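Local coordinates for protein esterase (Xanthomonas oryzae pv. oryzae, PDB 3H2G) that hydrolyses ester bonds in the rice cell wall and serves its bacterium as a degrading enzyme in pathogenesis on rice, at residues Asp19-Met24 with Cys42-Ala47; Thr111-Gln116 with Ser383-Val388. All coordinates share one frame; numbering follows the deposited sequence.

Interaction 1 (Asp19-Met24 with Cys42-Ala47); sequences DAISAM and CNVRVA
Ile21 reaches from helix 18-26 to Val44 and to the backbone at Cys42, packing the first helix of this α/β-hydrolase-type fold against the start of strand 43-54, the second strand across the mixed sheet. The close part of the contact is small. The isoleucine is extended, with CD1 anti to CA across the CB-CG1 bond (chi2 175°), which carries the methyl toward the strand. There CD1 lies 3.5 Å from Val44 CG2, closer than methyl groups usually pack, so this is the tight point of the contact. The two side chains cross at about a right angle, so they meet through single methyl groups and not along their lengths. Val44 turns CG1 anti to its own backbone N (chi1 179°), and CG2 is the branch left facing the helix. Branched aliphatic residues suit this place: both side chains are buried and carry no polar group that would need a partner, and the β-branch limits the torsions each can adopt. Ile21 also touches Tyr16 of strand 7-16, Val110 of helix 108-114 and Ser115, so it is enclosed from several parts of the fold. Away from this point the contact loosens. The CA atoms of Ile21 and Asn43 are 7.9 Å apart although they are the nearest pair, and Asp19 is exposed with its CB turned away from the strand, a place where a charged carboxylate can meet water. Asn43 points its CB away from the helix, yet its OD1 accepts a hydrogen bond from the backbone N of Arg18. Cys42, joined to Cys75 by a disulfide, contributes its main chain here. Its carbonyl oxygen finds no polar partner in the model; Ile21 CD1 lies 3.8 Å from Cys42 O and helps to bury it.

Interaction 2 (Thr111-Gln116 with Ser383-Val388); sequences TRLASQ and SCIVVV
Arg112 and Leu113 pack against Ile385 and Val386 in a mostly apolar helix-to-helix contact, which joins helix 108-114 to the long C-terminal helix 376-396. Ile385 CG2 fits between the two residues of the first helix, 3.8 Å from Arg112 CB and 3.9 Å from Leu113 CG. The β-branch suits the site because it offers Arg112 and Leu113 a second methyl on CB, while CG1 runs off in another direction. Ile385 also touches Ile205 of strand 198-205, which places the contact beside the central sheet. Leu113, whose CB does not face the partner, brings its branched end nearer, and a leucine is long enough to do so. Next to this, Val386 CG2 lies 3.7 Å from Arg112 CD and continues over one face of the guanidinium, 3.6 Å above its plane and offset toward the rim. The arginine chain bends at chi2 (-67°), which lays its outer part across the valine. The charged end of Arg112 is paired beyond the contact: NE with Glu382 and NH1 with Glu38. The residue thus serves two chemistries at once, its methylenes and guanidinium face packing on valine while its N-H groups reach carboxylates, which probably fixes the orientation of the group.

How the interactions relate
Followed from the N terminus, the two contacts come in series and neither nests in nor crosses the other. Interaction 1 closes a short connection of 17 residues, part of it not modelled, between the first helix and strand 43-54. Interaction 2 spans 266 residues, bringing the C-terminal helix back to helix 108-114. The segment 111-116 is the bridge: its other side meets the strand of interaction 1, with Val44 CG1 3.7 Å from Ala114 CB and Cys42 CB 3.5 Å from Ser115 O. With the centres of the contacts about 13 Å apart, the N-terminal helix, strand 43-54, helix 108-114 and the C-terminal helix pack on one another in succession.

Interaction 1 (Asp19-Met24 with Cys42-Ala47)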
ATOM      1  N   ASP A  19       1.545  24.719  14.223  1.00  8.56           N
ATOM      2  CA  ASP A  19       0.233  25.197  14.662  1.00 10.33           C
ATOM      3  C   ASP A  19      -0.883  24.885  13.672  1.00 10.37           C
ATOM      4  O   ASP A  19      -1.996  24.539  14.073  1.00 10.30           O
ATOM      5  CB  ASP A  19       0.261  26.708  14.931  1.00 14.10           C
ATOM      6  CG  ASP A  19       1.109  27.073  16.137  1.00 17.85           C
ATOM      7  OD1 ASP A  19       1.260  26.227  17.044  1.00 18.42           O
ATOM      8  OD2 ASP A  19       1.612  28.217  16.182  1.00 21.24           O
ATOM      9  N   ALA A  20      -0.595  25.019  12.382  1.00  8.54           N
ATOM     10  CA  ALA A  20      -1.589  24.730  11.353  1.00  9.21           C
ATOM     11  C   ALA A  20      -1.983  23.257  11.450  1.00  9.46           C
ATOM     12  O   ALA A  20      -3.155  22.904  11.322  1.00  9.57           O
ATOM     13  CB  ALA A  20      -1.019  25.033   9.970  1.00  8.25           C
ATOM     14  N   ILE A  21      -0.996  22.399  11.683  1.00  8.20           N
ATOM     15  CA  ILE A  21      -1.251  20.970  11.805  1.00  8.13           C
ATOM     16  C   ILE A  21      -2.061  20.682  13.072  1.00  8.08           C
ATOM     17  O   ILE A  21      -3.004  19.895  13.043  1.00  8.31           O
ATOM     18  CB  ILE A  21       0.079  20.174  11.814  1.00  7.05           C
ATOM     19  CG1 ILE A  21       0.778  20.344  10.457  1.00  6.04           C
ATOM     20  CG2 ILE A  21      -0.189  18.694  12.092  1.00  7.54           C
ATOM     21  CD1 ILE A  21       2.159  19.718  10.368  1.00  9.97           C
ATOM     22  N   SER A  22      -1.706  21.330  14.179  1.00  8.92           N
ATOM     23  CA  SER A  22      -2.436  21.138  15.429  1.00  9.87           C
ATOM     24  C   SER A  22      -3.889  21.560  15.249  1.00 11.42           C
ATOM     25  O   SER A  22      -4.799  20.943  15.803  1.00 13.53           O
ATOM     26  CB  SER A  22      -1.810  21.960  16.559  1.00  9.38           C
ATOM     27  OG  SER A  22      -0.588  21.393  16.988  1.00  7.84           O
ATOM     28  N   ALA A  23      -4.103  22.616  14.471  1.00 12.53           N
ATOM     29  CA  ALA A  23      -5.453  23.107  14.219  1.00 13.25           C
ATOM     30  C   ALA A  23      -6.274  22.043  13.491  1.00 13.97           C
ATOM     31  O   ALA A  23      -7.453  21.847  13.791  1.00 14.06           O
ATOM     32  CB  ALA A  23      -5.400  24.391  13.400  1.00 13.10           C
ATOM     33  N   MET A  24      -5.658  21.350  12.537  1.00 13.17           N
ATOM     34  CA  MET A  24      -6.373  20.302  11.815  1.00 14.50           C
ATOM     35  C   MET A  24      -6.683  19.141  12.758  1.00 14.85           C
ATOM     36  O   MET A  24      -7.720  18.492  12.632  1.00 15.23           O
ATOM     37  CB  MET A  24      -5.555  19.798  10.617  1.00 14.84           C
ATOM     38  CG  MET A  24      -5.427  20.795   9.471  1.00 15.32           C
ATOM     39  SD  MET A  24      -4.701  20.077   7.966  1.00 15.61           S
ATOM     40  CE  MET A  24      -2.941  20.218   8.337  1.00 14.52           C
ATOM     41  N   CYS A  42       6.071  19.157  15.256  1.00  7.09           N
ATOM     42  CA  CYS A  42       6.949  19.552  14.154  1.00  7.44           C
ATOM     43  C   CYS A  42       6.270  20.273  12.997  1.00  7.58           C
ATOM     44  O   CYS A  42       5.082  20.068  12.731  1.00  6.11           O
ATOM     45  CB  CYS A  42       7.620  18.305  13.563  1.00  7.46           C
ATOM     46  SG  CYS A  42       8.392  17.200  14.781  1.00  9.29           S
ATOM     47  N   ASN A  43       7.040  21.115  12.310  1.00  7.43           N
ATOM     48  CA  ASN A  43       6.548  21.778  11.108  1.00  6.76           C
ATOM     49  C   ASN A  43       6.833  20.648  10.113  1.00  6.79           C
ATOM     50  O   ASN A  43       7.668  19.784  10.393  1.00  5.33           O
ATOM     51  CB  ASN A  43       7.402  22.997  10.722  1.00  9.27           C
ATOM     52  CG  ASN A  43       7.394  24.095  11.773  1.00 11.17           C
ATOM     53  OD1 ASN A  43       6.346  24.467  12.301  1.00 10.60           O
ATOM     54  ND2 ASN A  43       8.574  24.638  12.062  1.00 13.37           N
ATOM     55  N   VAL A  44       6.160  20.634   8.969  1.00  6.60           N
ATOM     56  CA  VAL A  44       6.397  19.570   7.997  1.00  6.70           C
ATOM     57  C   VAL A  44       6.647  20.106   6.595  1.00  7.76           C
ATOM     58  O   VAL A  44       5.851  20.880   6.068  1.00  7.74           O
ATOM     59  CB  VAL A  44       5.201  18.589   7.936  1.00  5.10           C
ATOM     60  CG1 VAL A  44       5.466  17.507   6.896  1.00  5.02           C
ATOM     61  CG2 VAL A  44       4.971  17.963   9.303  1.00  5.30           C
ATOM     62  N   ARG A  45       7.758  19.687   6.000  1.00  6.78           N
ATOM     63  CA  ARG A  45       8.105  20.111   4.650  1.00  8.37           C
ATOM     64  C   ARG A  45       7.747  18.989   3.686  1.00  8.31           C
ATOM     65  O   ARG A  45       8.026  17.819   3.956  1.00  7.59           O
ATOM     66  CB  ARG A  45       9.602  20.412   4.553  1.00  9.14           C
ATOM     67  CG  ARG A  45      10.016  21.068   3.243  1.00 13.75           C
ATOM     68  CD  ARG A  45      11.515  21.320   3.206  1.00 17.74           C
ATOM     69  NE  ARG A  45      11.887  22.213   2.113  1.00 21.00           N
ATOM     70  CZ  ARG A  45      13.137  22.430   1.719  1.00 23.86           C
ATOM     71  NH1 ARG A  45      14.142  21.813   2.328  1.00 24.98           N
ATOM     72  NH2 ARG A  45      13.383  23.265   0.717  1.00 24.57           N
ATOM     73  N   VAL A  46       7.120  19.348   2.569  1.00  6.90           N
ATOM     74  CA  VAL A  46       6.728  18.372   1.563  1.00  8.32           C
ATOM     75  C   VAL A  46       7.644  18.449   0.349  1.00  8.32           C
ATOM     76  O   VAL A  46       7.807  19.510  -0.255  1.00  7.95           O
ATOM     77  CB  VAL A  46       5.276  18.601   1.092  1.00  8.42           C
ATOM     78  CG1 VAL A  46       4.880  17.532   0.077  1.00  7.23           C
ATOM     79  CG2 VAL A  46       4.337  18.582   2.285  1.00  9.55           C
ATOM     80  N   ALA A  47       8.244  17.318   0.002  1.00  8.62           N
ATOM     81  CA  ALA A  47       9.135  17.249  -1.146  1.00  8.41           C
ATOM     82  C   ALA A  47       8.723  16.100  -2.053  1.00  8.75           C
ATOM     83  O   ALA A  47       8.046  15.164  -1.626  1.00  7.06           O
ATOM     84  CB  ALA A  47      10.579  17.059  -0.683  1.00  9.61           C
TER

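Interaction 2 (Thr111-Gln116 with Ser383-Val388)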
ATOM      1  N   THR A 111      -0.205  14.924   9.411  1.00  6.87           N
ATOM      2  CA  THR A 111      -0.744  15.215  10.736  1.00  6.13           C
ATOM      3  C   THR A 111      -0.443  14.250  11.872  1.00  6.37           C
ATOM      4  O   THR A 111      -0.373  14.666  13.026  1.00  7.16           O
ATOM      5  CB  THR A 111      -2.279  15.400  10.671  1.00  6.67           C
ATOM      6  OG1 THR A 111      -2.908  14.152  10.351  1.00  4.60           O
ATOM      7  CG2 THR A 111      -2.641  16.419   9.606  1.00  4.70           C
ATOM      8  N   ARG A 112      -0.259  12.970  11.563  1.00  5.92           N
ATOM      9  CA  ARG A 112      -0.009  11.988  12.615  1.00  5.62           C
ATOM     10  C   ARG A 112       1.421  11.479  12.729  1.00  5.68           C
ATOM     11  O   ARG A 112       1.853  11.085  13.808  1.00  5.11           O
ATOM     12  CB  ARG A 112      -0.924  10.778  12.421  1.00  7.67           C
ATOM     13  CG  ARG A 112      -2.397  11.107  12.335  1.00  7.44           C
ATOM     14  CD  ARG A 112      -2.930  11.642  13.650  1.00  9.86           C
ATOM     15  NE  ARG A 112      -4.375  11.836  13.580  1.00 10.53           N
ATOM     16  CZ  ARG A 112      -5.149  12.098  14.627  1.00 11.96           C
ATOM     17  NH1 ARG A 112      -4.618  12.202  15.839  1.00 11.76           N
ATOM     18  NH2 ARG A 112      -6.457  12.241  14.461  1.00 13.63           N
ATOM     19  N   LEU A 113       2.150  11.474  11.620  1.00  6.01           N
ATOM     20  CA  LEU A 113       3.511  10.948  11.624  1.00  6.57           C
ATOM     21  C   LEU A 113       4.624  11.983  11.463  1.00  5.89           C
ATOM     22  O   LEU A 113       5.456  12.145  12.360  1.00  5.62           O
ATOM     23  CB  LEU A 113       3.626   9.868  10.544  1.00  5.99           C
ATOM     24  CG  LEU A 113       2.725   8.645  10.787  1.00  7.44           C
ATOM     25  CD1 LEU A 113       2.749   7.732   9.576  1.00  7.48           C
ATOM     26  CD2 LEU A 113       3.195   7.896  12.035  1.00  7.00           C
ATOM     27  N   ALA A 114       4.650  12.678  10.331  1.00  5.10           N
ATOM     28  CA  ALA A 114       5.687  13.680  10.098  1.00  5.23           C
ATOM     29  C   ALA A 114       5.649  14.775  11.163  1.00  5.50           C
ATOM     30  O   ALA A 114       6.689  15.296  11.569  1.00  6.27           O
ATOM     31  CB  ALA A 114       5.523  14.299   8.709  1.00  5.94           C
ATOM     32  N   SER A 115       4.445  15.117  11.612  1.00  5.03           N
ATOM     33  CA  SER A 115       4.273  16.164  12.615  1.00  6.75           C
ATOM     34  C   SER A 115       4.814  15.739  13.972  1.00  5.89           C
ATOM     35  O   SER A 115       4.945  16.563  14.879  1.00  5.65           O
ATOM     36  CB  SER A 115       2.797  16.516  12.763  1.00  6.17           C
ATOM     37  OG  SER A 115       2.093  15.451  13.379  1.00  9.82           O
ATOM     38  N   GLN A 116       5.115  14.452  14.109  1.00  6.20           N
ATOM     39  CA  GLN A 116       5.640  13.921  15.357  1.00  7.22           C
ATOM     40  C   GLN A 116       7.118  13.547  15.263  1.00  8.68           C
ATOM     41  O   GLN A 116       7.657  12.900  16.164  1.00  8.73           O
ATOM     42  CB  GLN A 116       4.822  12.704  15.800  1.00  7.87           C
ATOM     43  CG  GLN A 116       3.391  13.025  16.208  1.00  7.79           C
ATOM     44  CD  GLN A 116       3.301  14.096  17.286  1.00  9.61           C
ATOM     45  OE1 GLN A 116       4.155  14.181  18.174  1.00 10.04           O
ATOM     46  NE2 GLN A 116       2.252  14.910  17.224  1.00  8.98           N
ATOM     47  N   SER A 383      -7.162   5.581  11.725  1.00  8.80           N
ATOM     48  CA  SER A 383      -7.298   4.931  13.029  1.00  8.29           C
ATOM     49  C   SER A 383      -6.096   4.044  13.333  1.00  7.57           C
ATOM     50  O   SER A 383      -5.543   4.079  14.435  1.00  6.98           O
ATOM     51  CB  SER A 383      -8.576   4.087  13.077  1.00 10.19           C
ATOM     52  OG  SER A 383      -9.728   4.912  13.047  1.00 17.40           O
ATOM     53  N   CYS A 384      -5.702   3.239  12.355  1.00  5.84           N
ATOM     54  CA  CYS A 384      -4.561   2.350  12.525  1.00  5.94           C
ATOM     55  C   CYS A 384      -3.233   3.093  12.554  1.00  5.24           C
ATOM     56  O   CYS A 384      -2.322   2.705  13.282  1.00  4.26           O
ATOM     57  CB  CYS A 384      -4.538   1.301  11.418  1.00  6.23           C
ATOM     58  SG  CYS A 384      -5.550  -0.169  11.765  1.00  6.93           S
ATOM     59  N   ILE A 385      -3.106   4.151  11.756  1.00  5.72           N
ATOM     60  CA  ILE A 385      -1.864   4.916  11.768  1.00  5.94           C
ATOM     61  C   ILE A 385      -1.635   5.396  13.202  1.00  6.59           C
ATOM     62  O   ILE A 385      -0.529   5.290  13.735  1.00  4.50           O
ATOM     63  CB  ILE A 385      -1.932   6.140  10.819  1.00  6.91           C
ATOM     64  CG1 ILE A 385      -1.745   5.681   9.369  1.00  5.69           C
ATOM     65  CG2 ILE A 385      -0.862   7.162  11.191  1.00  5.56           C
ATOM     66  CD1 ILE A 385      -1.927   6.783   8.342  1.00  5.29           C
ATOM     67  N   VAL A 386      -2.692   5.909  13.824  1.00  5.68           N
ATOM     68  CA  VAL A 386      -2.595   6.398  15.193  1.00  6.41           C
ATOM     69  C   VAL A 386      -2.251   5.272  16.164  1.00  6.64           C
ATOM     70  O   VAL A 386      -1.344   5.408  16.982  1.00  6.43           O
ATOM     71  CB  VAL A 386      -3.913   7.075  15.634  1.00  7.15           C
ATOM     72  CG1 VAL A 386      -3.876   7.392  17.126  1.00  6.99           C
ATOM     73  CG2 VAL A 386      -4.123   8.352  14.834  1.00  7.70           C
ATOM     74  N   VAL A 387      -2.963   4.154  16.056  1.00  6.64           N
ATOM     75  CA  VAL A 387      -2.732   3.012  16.940  1.00  7.45           C
ATOM     76  C   VAL A 387      -1.342   2.390  16.834  1.00  7.42           C
ATOM     77  O   VAL A 387      -0.696   2.143  17.855  1.00  8.30           O
ATOM     78  CB  VAL A 387      -3.795   1.909  16.702  1.00  6.97           C
ATOM     79  CG1 VAL A 387      -3.401   0.624  17.426  1.00 10.22           C
ATOM     80  CG2 VAL A 387      -5.151   2.395  17.198  1.00  7.94           C
ATOM     81  N   VAL A 388      -0.877   2.129  15.615  1.00  7.10           N
ATOM     82  CA  VAL A 388       0.440   1.521  15.450  1.00  6.54           C
ATOM     83  C   VAL A 388       1.562   2.471  15.871  1.00  6.32           C
ATOM     84  O   VAL A 388       2.585   2.036  16.396  1.00  6.61           O
ATOM     85  CB  VAL A 388       0.668   1.042  13.996  1.00  7.35           C
ATOM     86  CG1 VAL A 388      -0.397   0.009  13.624  1.00  5.18           C
ATOM     87  CG2 VAL A 388       0.637   2.214  13.036  1.00  6.65           C
TER